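Local coordinates for Lmo0325 protein (Listeria monocytogenes EGD-e, PDB 4RYK), which probably binds DNA as a transcriptional regulator of the Rgg type, pairing a helix-turn-helix domain with an all-helical, TPR-like C-terminal domain, at residues A[188-193]-A[201-206]; A[169-172]-A[178-181]; A[232-237]-A[244-249]. All coordinates share one frame; numbering follows the deposited sequence.

Interaction 1. Residues A[188-193]-A[201-206]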
ATOM      1  N   LYS A 188       8.667 -13.185 -14.064  1.00 40.79           N
ATOM      2  CA  LYS A 188       7.332 -13.272 -14.666  1.00 42.06           C
ATOM      3  C   LYS A 188       6.256 -12.804 -13.675  1.00 46.07           C
ATOM      4  O   LYS A 188       5.267 -12.237 -14.045  1.00 46.77           O
ATOM      5  CB  LYS A 188       7.022 -14.687 -15.064  1.00 43.75           C
ATOM      6  CG  LYS A 188       8.007 -15.206 -16.081  1.00 49.60           C
ATOM      7  CD  LYS A 188       7.559 -16.526 -16.688  1.00 56.57           C
ATOM      8  CE  LYS A 188       7.116 -17.521 -15.629  1.00 63.85           C
ATOM      9  NZ  LYS A 188       6.975 -18.903 -16.190  1.00 66.80           N
ATOM     10  N   SER A 189       6.450 -13.048 -12.400  1.00 43.06           N
ATOM     11  CA  SER A 189       5.443 -12.595 -11.466  1.00 45.61           C
ATOM     12  C   SER A 189       5.628 -11.095 -11.163  1.00 41.89           C
ATOM     13  O   SER A 189       4.647 -10.371 -11.022  1.00 41.97           O
ATOM     14  CB  SER A 189       5.430 -13.469 -10.206  1.00 50.57           C
ATOM     15  OG  SER A 189       6.462 -13.081  -9.310  1.00 59.02           O
ATOM     16  N   TYR A 190       6.863 -10.627 -11.115  1.00 39.13           N
ATOM     17  CA  TYR A 190       7.142  -9.217 -11.019  1.00 38.96           C
ATOM     18  C   TYR A 190       6.350  -8.401 -12.067  1.00 41.21           C
ATOM     19  O   TYR A 190       5.775  -7.370 -11.758  1.00 35.57           O
ATOM     20  CB  TYR A 190       8.657  -8.971 -11.148  1.00 40.86           C
ATOM     21  CG  TYR A 190       8.963  -7.536 -11.530  1.00 40.47           C
ATOM     22  CD1 TYR A 190       8.713  -6.515 -10.643  1.00 44.49           C
ATOM     23  CD2 TYR A 190       9.458  -7.202 -12.800  1.00 43.42           C
ATOM     24  CE1 TYR A 190       8.938  -5.188 -11.001  1.00 47.27           C
ATOM     25  CE2 TYR A 190       9.714  -5.883 -13.160  1.00 41.96           C
ATOM     26  CZ  TYR A 190       9.456  -4.878 -12.255  1.00 45.37           C
ATOM     27  OH  TYR A 190       9.633  -3.538 -12.557  1.00 49.23           O
ATOM     28  N   GLU A 191       6.298  -8.887 -13.295  1.00 39.46           N
ATOM     29  CA  GLU A 191       5.652  -8.172 -14.371  1.00 43.73           C
ATOM     30  C   GLU A 191       4.141  -7.969 -14.128  1.00 44.02           C
ATOM     31  O   GLU A 191       3.599  -7.000 -14.552  1.00 45.69           O
ATOM     32  CB  GLU A 191       5.908  -8.907 -15.727  1.00 46.22           C
ATOM     33  CG  GLU A 191       7.333  -8.737 -16.262  1.00 52.42           C
ATOM     34  CD  GLU A 191       7.641  -7.279 -16.662  1.00 61.04           C
ATOM     35  OE1 GLU A 191       6.681  -6.538 -16.983  1.00 68.33           O
ATOM     36  OE2 GLU A 191       8.832  -6.858 -16.658  1.00 63.29           O
ATOM     37  N   LYS A 192       3.480  -8.908 -13.475  1.00 46.85           N
ATOM     38  CA  LYS A 192       2.087  -8.747 -13.028  1.00 51.66           C
ATOM     39  C   LYS A 192       2.014  -7.825 -11.820  1.00 47.52           C
ATOM     40  O   LYS A 192       1.266  -6.834 -11.781  1.00 58.13           O
ATOM     41  CB  LYS A 192       1.530 -10.092 -12.574  1.00 57.93           C
ATOM     42  CG  LYS A 192       1.693 -11.246 -13.532  1.00 65.71           C
ATOM     43  CD  LYS A 192       0.975 -10.934 -14.832  1.00 77.77           C
ATOM     44  CE  LYS A 192       1.251 -11.978 -15.908  1.00 84.35           C
ATOM     45  NZ  LYS A 192       0.489 -13.235 -15.663  1.00 87.26           N
ATOM     46  N   TYR A 193       2.850  -8.127 -10.843  1.00 38.42           N
ATOM     47  CA  TYR A 193       2.697  -7.557  -9.526  1.00 41.29           C
ATOM     48  C   TYR A 193       3.274  -6.147  -9.364  1.00 42.12           C
ATOM     49  O   TYR A 193       3.102  -5.545  -8.318  1.00 37.83           O
ATOM     50  CB  TYR A 193       3.303  -8.466  -8.455  1.00 35.99           C
ATOM     51  CG  TYR A 193       2.527  -9.701  -8.116  1.00 36.70           C
ATOM     52  CD1 TYR A 193       1.363  -9.626  -7.388  1.00 38.03           C
ATOM     53  CD2 TYR A 193       2.976 -10.980  -8.493  1.00 40.68           C
ATOM     54  CE1 TYR A 193       0.637 -10.760  -7.049  1.00 35.97           C
ATOM     55  CE2 TYR A 193       2.248 -12.139  -8.152  1.00 40.58           C
ATOM     56  CZ  TYR A 193       1.089 -12.017  -7.434  1.00 36.87           C
ATOM     57  OH  TYR A 193       0.332 -13.105  -7.060  1.00 34.08           O
ATOM     58  N   LEU A 201       6.384  -2.995  -3.491  1.00 32.76           N
ATOM     59  CA  LEU A 201       7.383  -2.703  -2.472  1.00 33.85           C
ATOM     60  C   LEU A 201       8.178  -3.959  -2.073  1.00 34.33           C
ATOM     61  O   LEU A 201       9.361  -3.890  -1.795  1.00 36.06           O
ATOM     62  CB  LEU A 201       6.713  -2.124  -1.205  1.00 37.79           C
ATOM     63  CG  LEU A 201       5.925  -0.795  -1.400  1.00 40.24           C
ATOM     64  CD1 LEU A 201       5.257  -0.319  -0.086  1.00 40.24           C
ATOM     65  CD2 LEU A 201       6.838   0.299  -1.934  1.00 41.10           C
ATOM     66  N   LEU A 202       7.520  -5.099  -2.042  1.00 35.28           N
ATOM     67  CA  LEU A 202       8.235  -6.378  -1.832  1.00 35.83           C
ATOM     68  C   LEU A 202       9.230  -6.644  -2.944  1.00 33.84           C
ATOM     69  O   LEU A 202      10.358  -6.997  -2.682  1.00 34.30           O
ATOM     70  CB  LEU A 202       7.231  -7.476  -1.807  1.00 37.43           C
ATOM     71  CG  LEU A 202       7.807  -8.858  -1.537  1.00 40.35           C
ATOM     72  CD1 LEU A 202       8.332  -8.958  -0.113  1.00 42.73           C
ATOM     73  CD2 LEU A 202       6.713  -9.911  -1.791  1.00 40.24           C
ATOM     74  N   PHE A 203       8.851  -6.422  -4.212  1.00 33.21           N
ATOM     75  CA  PHE A 203       9.849  -6.577  -5.253  1.00 33.95           C
ATOM     76  C   PHE A 203      11.001  -5.581  -5.121  1.00 35.06           C
ATOM     77  O   PHE A 203      12.149  -5.961  -5.327  1.00 36.80           O
ATOM     78  CB  PHE A 203       9.205  -6.559  -6.628  1.00 35.06           C
ATOM     79  CG  PHE A 203       8.512  -7.843  -6.951  1.00 35.68           C
ATOM     80  CD1 PHE A 203       9.222  -8.921  -7.413  1.00 38.34           C
ATOM     81  CD2 PHE A 203       7.180  -7.963  -6.811  1.00 36.53           C
ATOM     82  CE1 PHE A 203       8.597 -10.109  -7.713  1.00 39.93           C
ATOM     83  CE2 PHE A 203       6.545  -9.152  -7.103  1.00 39.63           C
ATOM     84  CZ  PHE A 203       7.245 -10.220  -7.551  1.00 39.17           C
ATOM     85  N   CYS A 204      10.713  -4.312  -4.794  1.00 33.98           N
ATOM     86  CA  CYS A 204      11.770  -3.331  -4.604  1.00 34.00           C
ATOM     87  C   CYS A 204      12.778  -3.765  -3.579  1.00 34.98           C
ATOM     88  O   CYS A 204      13.978  -3.725  -3.818  1.00 35.71           O
ATOM     89  CB  CYS A 204      11.233  -1.972  -4.188  1.00 36.31           C
ATOM     90  SG  CYS A 204      10.402  -1.056  -5.524  1.00 39.24           S
ATOM     91  N   HIS A 205      12.274  -4.196  -2.443  1.00 36.07           N
ATOM     92  CA  HIS A 205      13.092  -4.701  -1.382  1.00 37.11           C
ATOM     93  C   HIS A 205      13.966  -5.887  -1.836  1.00 37.46           C
ATOM     94  O   HIS A 205      15.143  -5.967  -1.520  1.00 39.13           O
ATOM     95  CB  HIS A 205      12.168  -5.140  -0.270  1.00 40.37           C
ATOM     96  CG  HIS A 205      12.874  -5.760   0.871  1.00 46.11           C
ATOM     97  ND1 HIS A 205      13.557  -5.025   1.807  1.00 54.90           N
ATOM     98  CD2 HIS A 205      13.038  -7.059   1.218  1.00 60.78           C
ATOM     99  CE1 HIS A 205      14.099  -5.837   2.698  1.00 56.82           C
ATOM    100  NE2 HIS A 205      13.802  -7.081   2.361  1.00 57.94           N
ATOM    101  N   LEU A 206      13.370  -6.834  -2.533  1.00 34.85           N
ATOM    102  CA  LEU A 206      14.127  -7.991  -2.979  1.00 34.95           C
ATOM    103  C   LEU A 206      15.194  -7.538  -3.984  1.00 36.11           C
ATOM    104  O   LEU A 206      16.342  -7.962  -3.903  1.00 36.90           O
ATOM    105  CB  LEU A 206      13.199  -8.970  -3.662  1.00 38.39           C
ATOM    106  CG  LEU A 206      13.914 -10.124  -4.393  1.00 44.75           C
ATOM    107  CD1 LEU A 206      14.805 -10.871  -3.411  1.00 49.74           C
ATOM    108  CD2 LEU A 206      12.934 -11.077  -5.020  1.00 46.26           C
TER
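With CG anti to the carbonyl carbon (chi1 -76°), Phe203 sends its ring toward helix 176-193, while Tyr190, its CG anti to the backbone N, turns the edge of its ring toward the face of Phe203. The ring of Phe203 therefore meets the helix near CA of Tyr190, which sits over one face in a CH-pi contact, 3.8 Å from the centroid of the Phe203 ring. The same residue adds an edge-to-face aromatic pair: the ring centroids of Tyr190 and Phe203 are 5.6 Å apart and the planes are inclined by 61°. Closer to the backbone, CB of Tyr190 packs on CE1 of Phe203 at 3.6 Å. Three residues of about one helical turn therefore meet the same ring, for CB of Tyr193 touches CE2 of Phe203 at 3.6 Å, and OG of Ser189 lies at the ring edge, 3.4 Å from CZ of Phe203; that hydroxyl is hydrogen-bonded to the carbonyl O of Met186 in the preceding turn. No hydrogen bond links the two segments, and all four touching residues are buried. The segment axes approach to 10.6 Å at 138°, so this is an antiparallel helix hairpin of the TPR-like domain. Around it, Phe203 also rests on Leu161 and Val164 of helix 161-170, Tyr190 packs on Ala233 of helix 220-235, and Tyr193 packs on Ile70 of the second subunit.

Interaction 2. Residues A[169-172]-A[178-181]; sequences NGIS and VQIH
Gln179 reaches back from helix 176-193 to the backbone of Ile171, a side-chain-to-main-chain tie across the turn of a helical hairpin in the TPR-like C-terminal domain. Its NE2 donates to O of Ile171 over 2.8 Å, and the N-H...O angle of 179° makes the bond straight. The acceptor lies in the plane of the amide, whereas the amide nitrogen stands above the carbonyl plane of Ile171, 49° out of it. Beside this bond CG1 of Ile171 lies 3.8 Å from NE2 and 3.9 Å from CG of Gln179, the two side chains crossing at about a right angle. Ser172 is at the margin, its CA 4.0 Å from NE2 of Gln179.

Further out, the conformation of the glutamine explains the reach. CG is anti to the carbonyl carbon and the chain continues extended (chi2 173°), spanning the gap to the 3-10 turn at 171-172 that follows helix 161-170. That helix is placed against helix 82-91, where Asn169 packs on Trp83 and Phe86. The tie lies at the surface, and a PEG molecule, probably from the crystallisation liquor, is bound about 4 Å from the side chain of Gln179. Besides its bonded NE2, the glutamine also brings CG within 3.5 Å of O of Ile171.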
ATOM      1  N   ASN A 169      14.441 -15.337   1.316  1.00 57.46           N
ATOM      2  CA  ASN A 169      15.220 -15.949   2.429  1.00 61.44           C
ATOM      3  C   ASN A 169      16.139 -17.078   1.993  1.00 65.18           C
ATOM      4  O   ASN A 169      17.199 -17.306   2.563  1.00 73.50           O
ATOM      5  CB  ASN A 169      14.302 -16.562   3.493  1.00 61.43           C
ATOM      6  CG  ASN A 169      13.624 -15.533   4.305  1.00 63.91           C
ATOM      7  OD1 ASN A 169      13.986 -15.280   5.461  1.00 70.00           O
ATOM      8  ND2 ASN A 169      12.654 -14.898   3.712  1.00 60.62           N
ATOM      9  N   GLY A 170      15.678 -17.838   1.022  1.00 60.92           N
ATOM     10  CA  GLY A 170      16.375 -19.016   0.613  1.00 61.64           C
ATOM     11  C   GLY A 170      17.517 -18.811  -0.370  1.00 61.24           C
ATOM     12  O   GLY A 170      18.213 -19.790  -0.711  1.00 57.10           O
ATOM     13  N   ILE A 171      17.779 -17.585  -0.800  1.00 54.41           N
ATOM     14  CA  ILE A 171      18.488 -17.495  -2.063  1.00 57.91           C
ATOM     15  C   ILE A 171      19.919 -18.027  -1.999  1.00 57.13           C
ATOM     16  O   ILE A 171      20.411 -18.711  -2.942  1.00 53.55           O
ATOM     17  CB  ILE A 171      18.479 -16.095  -2.683  1.00 60.51           C
ATOM     18  CG1 ILE A 171      19.089 -16.223  -4.092  1.00 65.21           C
ATOM     19  CG2 ILE A 171      19.207 -15.116  -1.796  1.00 59.23           C
ATOM     20  CD1 ILE A 171      18.884 -15.060  -5.027  1.00 66.52           C
ATOM     21  N   SER A 172      20.570 -17.771  -0.886  1.00 54.39           N
ATOM     22  CA  SER A 172      21.948 -18.194  -0.708  1.00 58.46           C
ATOM     23  C   SER A 172      22.051 -19.733  -0.583  1.00 58.02           C
ATOM     24  O   SER A 172      23.131 -20.295  -0.661  1.00 57.36           O
ATOM     25  CB  SER A 172      22.555 -17.474   0.522  1.00 63.16           C
ATOM     26  OG  SER A 172      21.989 -17.941   1.757  1.00 64.97           O
ATOM     27  N   VAL A 178      20.689 -22.325 -10.346  1.00 41.22           N
ATOM     28  CA  VAL A 178      19.358 -22.470  -9.804  1.00 41.62           C
ATOM     29  C   VAL A 178      18.864 -21.082  -9.338  1.00 38.82           C
ATOM     30  O   VAL A 178      17.731 -20.733  -9.545  1.00 38.84           O
ATOM     31  CB  VAL A 178      19.434 -23.444  -8.609  1.00 44.84           C
ATOM     32  CG1 VAL A 178      18.117 -23.554  -7.887  1.00 45.61           C
ATOM     33  CG2 VAL A 178      19.867 -24.832  -9.060  1.00 47.94           C
ATOM     34  N   GLN A 179      19.729 -20.312  -8.699  1.00 40.48           N
ATOM     35  CA  GLN A 179      19.389 -18.937  -8.326  1.00 41.35           C
ATOM     36  C   GLN A 179      18.927 -18.174  -9.537  1.00 41.70           C
ATOM     37  O   GLN A 179      17.905 -17.519  -9.486  1.00 40.62           O
ATOM     38  CB  GLN A 179      20.563 -18.203  -7.757  1.00 44.33           C
ATOM     39  CG  GLN A 179      21.016 -18.742  -6.414  1.00 50.71           C
ATOM     40  CD  GLN A 179      22.312 -18.087  -5.943  1.00 55.29           C
ATOM     41  OE1 GLN A 179      23.168 -17.750  -6.745  1.00 60.71           O
ATOM     42  NE2 GLN A 179      22.449 -17.906  -4.646  1.00 54.68           N
ATOM     43  N   ILE A 180      19.651 -18.284 -10.649  1.00 42.85           N
ATOM     44  CA  ILE A 180      19.279 -17.569 -11.880  1.00 40.16           C
ATOM     45  C   ILE A 180      17.979 -18.045 -12.481  1.00 40.65           C
ATOM     46  O   ILE A 180      17.144 -17.230 -12.907  1.00 41.55           O
ATOM     47  CB  ILE A 180      20.406 -17.664 -12.904  1.00 44.17           C
ATOM     48  CG1 ILE A 180      21.576 -16.787 -12.424  1.00 46.54           C
ATOM     49  CG2 ILE A 180      19.929 -17.265 -14.301  1.00 43.97           C
ATOM     50  CD1 ILE A 180      22.903 -17.159 -13.072  1.00 49.41           C
ATOM     51  N   HIS A 181      17.802 -19.359 -12.530  1.00 39.62           N
ATOM     52  CA  HIS A 181      16.563 -19.946 -12.994  1.00 40.59           C
ATOM     53  C   HIS A 181      15.357 -19.481 -12.141  1.00 36.72           C
ATOM     54  O   HIS A 181      14.317 -19.118 -12.668  1.00 35.11           O
ATOM     55  CB  HIS A 181      16.674 -21.496 -12.996  1.00 44.32           C
ATOM     56  CG  HIS A 181      15.370 -22.198 -13.241  1.00 48.70           C
ATOM     57  ND1 HIS A 181      14.900 -22.501 -14.504  1.00 50.47           N
ATOM     58  CD2 HIS A 181      14.421 -22.644 -12.375  1.00 53.37           C
ATOM     59  CE1 HIS A 181      13.731 -23.112 -14.408  1.00 48.42           C
ATOM     60  NE2 HIS A 181      13.424 -23.222 -13.129  1.00 52.53           N
TER

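Interaction 3. Residues A[232-237]-A[244-249]; sequences EASETS and FYRIVA
The carbonyl O of Ser234 is gripped by two side chains: NE of Arg246 donates to it over 2.9 Å, and OG of Ser242, in the connection between the helices, is its second hydrogen-bonding partner. The N-H...O angle to Arg246 is 151°; NE stands 45° out of the carbonyl plane, and the oxygen is tilted 19° from the guanidinium plane. An arm extended from CG to NE carries the group there, passing CG of Arg246 within 3.7 Å of OG of Ser234. That hydroxyl has its own acceptors one turn back, the carbonyls of Leu230 and Lys231.

Glu235 covers one face of the guanidinium with its methylene CG, 3.8 Å from CZ of Arg246, and its CA lies 3.5 Å from NH2 of Arg246. Its carboxylate makes no salt bridge here, since OE2 of Glu235 stays 5.3 Å from NE of Arg246. The two segments form the turn end of a helical hairpin in the TPR-like domain, with the arginine of the second helix bonded to the backbone of Ser234. Next to this bond, CB of Tyr245 packs on CB of Ser234 at 4.0 Å. The far end of Arg246 crosses to the second subunit, where NH1 is hydrogen-bonded to O of Leu280 and the guanidinium makes a cation-pi contact with Tyr282.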
ATOM      1  N   GLU A 232      13.042   0.369 -12.419  1.00 38.61           N
ATOM      2  CA  GLU A 232      11.738   0.233 -13.040  1.00 41.06           C
ATOM      3  C   GLU A 232      10.628   0.015 -12.027  1.00 37.42           C
ATOM      4  O   GLU A 232       9.555   0.662 -12.068  1.00 38.29           O
ATOM      5  CB  GLU A 232      11.765  -0.918 -14.018  1.00 43.61           C
ATOM      6  CG  GLU A 232      10.484  -1.090 -14.797  1.00 47.04           C
ATOM      7  CD  GLU A 232      10.512  -2.365 -15.640  1.00 49.18           C
ATOM      8  OE1 GLU A 232      10.280  -3.467 -15.131  1.00 47.52           O
ATOM      9  OE2 GLU A 232      10.793  -2.247 -16.818  1.00 52.95           O
ATOM     10  N   ALA A 233      10.853  -0.906 -11.126  1.00 35.55           N
ATOM     11  CA  ALA A 233       9.842  -1.239 -10.117  1.00 35.56           C
ATOM     12  C   ALA A 233       9.504   0.001  -9.281  1.00 35.90           C
ATOM     13  O   ALA A 233       8.343   0.291  -9.054  1.00 35.89           O
ATOM     14  CB  ALA A 233      10.337  -2.354  -9.221  1.00 36.25           C
ATOM     15  N   SER A 234      10.529   0.748  -8.865  1.00 37.54           N
ATOM     16  CA  SER A 234      10.347   1.919  -7.994  1.00 37.28           C
ATOM     17  C   SER A 234       9.699   3.122  -8.720  1.00 38.17           C
ATOM     18  O   SER A 234       9.188   4.034  -8.079  1.00 37.47           O
ATOM     19  CB  SER A 234      11.676   2.306  -7.352  1.00 36.25           C
ATOM     20  OG  SER A 234      12.587   2.762  -8.313  1.00 38.55           O
ATOM     21  N   GLU A 235       9.700   3.085 -10.051  1.00 39.12           N
ATOM     22  CA  GLU A 235       9.174   4.157 -10.860  1.00 41.66           C
ATOM     23  C   GLU A 235       7.913   3.775 -11.563  1.00 41.84           C
ATOM     24  O   GLU A 235       7.374   4.557 -12.304  1.00 45.12           O
ATOM     25  CB  GLU A 235      10.206   4.579 -11.894  1.00 43.89           C
ATOM     26  CG  GLU A 235      11.364   5.311 -11.247  1.00 45.78           C
ATOM     27  CD  GLU A 235      12.508   5.563 -12.210  1.00 50.15           C
ATOM     28  OE1 GLU A 235      12.243   5.606 -13.412  1.00 55.62           O
ATOM     29  OE2 GLU A 235      13.660   5.730 -11.778  1.00 49.63           O
ATOM     30  N   THR A 236       7.399   2.610 -11.249  1.00 40.19           N
ATOM     31  CA  THR A 236       6.248   2.047 -11.917  1.00 45.42           C
ATOM     32  C   THR A 236       5.027   2.915 -11.739  1.00 49.98           C
ATOM     33  O   THR A 236       4.695   3.320 -10.625  1.00 51.34           O
ATOM     34  CB  THR A 236       5.957   0.608 -11.431  1.00 44.14           C
ATOM     35  OG1 THR A 236       6.927  -0.285 -12.004  1.00 48.34           O
ATOM     36  CG2 THR A 236       4.600   0.169 -11.912  1.00 48.44           C
ATOM     37  N   SER A 237       4.421   3.223 -12.875  1.00 50.83           N
ATOM     38  CA  SER A 237       3.223   4.042 -12.999  1.00 57.94           C
ATOM     39  C   SER A 237       3.275   5.371 -12.226  1.00 58.18           C
ATOM     40  O   SER A 237       2.226   5.876 -11.740  1.00 56.33           O
ATOM     41  CB  SER A 237       2.022   3.200 -12.581  1.00 59.29           C
ATOM     42  OG  SER A 237       1.792   3.369 -11.211  1.00 62.83           O
ATOM     43  N   PHE A 244      10.859   5.912  -1.451  1.00 33.91           N
ATOM     44  CA  PHE A 244      11.963   5.428  -0.655  1.00 34.12           C
ATOM     45  C   PHE A 244      12.931   4.563  -1.483  1.00 33.38           C
ATOM     46  O   PHE A 244      14.150   4.668  -1.378  1.00 34.28           O
ATOM     47  CB  PHE A 244      11.428   4.639   0.557  1.00 35.18           C
ATOM     48  CG  PHE A 244      12.514   4.037   1.435  1.00 36.10           C
ATOM     49  CD1 PHE A 244      13.003   2.765   1.192  1.00 34.74           C
ATOM     50  CD2 PHE A 244      13.051   4.760   2.509  1.00 36.77           C
ATOM     51  CE1 PHE A 244      14.010   2.212   1.994  1.00 34.17           C
ATOM     52  CE2 PHE A 244      14.045   4.213   3.319  1.00 37.86           C
ATOM     53  CZ  PHE A 244      14.538   2.953   3.054  1.00 34.55           C
ATOM     54  N   TYR A 245      12.392   3.675  -2.274  1.00 32.47           N
ATOM     55  CA  TYR A 245      13.217   2.800  -3.061  1.00 33.76           C
ATOM     56  C   TYR A 245      13.877   3.473  -4.247  1.00 32.97           C
ATOM     57  O   TYR A 245      14.839   2.955  -4.792  1.00 32.74           O
ATOM     58  CB  TYR A 245      12.430   1.555  -3.491  1.00 34.58           C
ATOM     59  CG  TYR A 245      12.216   0.647  -2.324  1.00 33.34           C
ATOM     60  CD1 TYR A 245      13.251  -0.083  -1.810  1.00 35.96           C
ATOM     61  CD2 TYR A 245      10.987   0.568  -1.707  1.00 36.03           C
ATOM     62  CE1 TYR A 245      13.096  -0.906  -0.692  1.00 38.72           C
ATOM     63  CE2 TYR A 245      10.803  -0.234  -0.603  1.00 37.48           C
ATOM     64  CZ  TYR A 245      11.864  -0.991  -0.110  1.00 39.69           C
ATOM     65  OH  TYR A 245      11.663  -1.820   0.967  1.00 50.38           O
ATOM     66  N   ARG A 246      13.398   4.643  -4.651  1.00 34.60           N
ATOM     67  CA  ARG A 246      14.108   5.430  -5.652  1.00 32.82           C
ATOM     68  C   ARG A 246      15.401   5.961  -5.032  1.00 34.78           C
ATOM     69  O   ARG A 246      16.398   6.148  -5.714  1.00 35.71           O
ATOM     70  CB  ARG A 246      13.237   6.567  -6.172  1.00 33.45           C
ATOM     71  CG  ARG A 246      11.974   6.049  -6.826  1.00 34.73           C
ATOM     72  CD  ARG A 246      11.281   7.169  -7.553  1.00 35.98           C
ATOM     73  NE  ARG A 246       9.974   6.793  -8.073  1.00 36.21           N
ATOM     74  CZ  ARG A 246       9.270   7.537  -8.911  1.00 36.60           C
ATOM     75  NH1 ARG A 246       9.757   8.686  -9.310  1.00 39.50           N
ATOM     76  NH2 ARG A 246       8.078   7.147  -9.339  1.00 38.86           N
ATOM     77  N   ILE A 247      15.402   6.183  -3.716  1.00 35.57           N
ATOM     78  CA  ILE A 247      16.601   6.669  -3.057  1.00 34.21           C
ATOM     79  C   ILE A 247      17.605   5.512  -3.044  1.00 34.46           C
ATOM     80  O   ILE A 247      18.796   5.674  -3.371  1.00 33.95           O
ATOM     81  CB  ILE A 247      16.345   7.145  -1.612  1.00 33.79           C
ATOM     82  CG1 ILE A 247      15.294   8.254  -1.543  1.00 34.95           C
ATOM     83  CG2 ILE A 247      17.636   7.687  -0.999  1.00 33.24           C
ATOM     84  CD1 ILE A 247      14.798   8.469  -0.112  1.00 35.71           C
ATOM     85  N   VAL A 248      17.093   4.350  -2.685  1.00 33.68           N
ATOM     86  CA  VAL A 248      17.904   3.120  -2.665  1.00 33.95           C
ATOM     87  C   VAL A 248      18.543   2.884  -4.016  1.00 34.64           C
ATOM     88  O   VAL A 248      19.772   2.643  -4.096  1.00 35.93           O
ATOM     89  CB  VAL A 248      17.088   1.905  -2.254  1.00 33.26           C
ATOM     90  CG1 VAL A 248      17.972   0.662  -2.279  1.00 35.70           C
ATOM     91  CG2 VAL A 248      16.491   2.078  -0.862  1.00 35.13           C
ATOM     92  N   ALA A 249      17.731   2.973  -5.074  1.00 34.54           N
ATOM     93  CA  ALA A 249      18.247   2.844  -6.460  1.00 37.22           C
ATOM     94  C   ALA A 249      19.327   3.880  -6.790  1.00 38.42           C
ATOM     95  O   ALA A 249      20.337   3.556  -7.422  1.00 38.75           O
ATOM     96  CB  ALA A 249      17.116   2.947  -7.464  1.00 36.51           C
TER

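In the fold
The three contacts follow one another along the chain within the TPR-like domain, each joining two consecutive helices. Interactions 1 and 2 share helix 176-193 but do not touch: their centres are 15 Å apart and their nearest atoms about 6 Å. Interactions 1 and 3 meet directly, with centres 11 Å apart; OH of Tyr190 is 2.7 Å from OE1 of Glu232, a probable hydrogen bond, and CB of Cys204 packs 3.4 Å from CG of Tyr245. Both of these also touch the second subunit, which interaction 2 does not. Interactions 2 and 3 are 23 Å apart between centres. The glycan seen at Thr30-Ser34 belongs to the helix-turn-helix region and involves none of these segments.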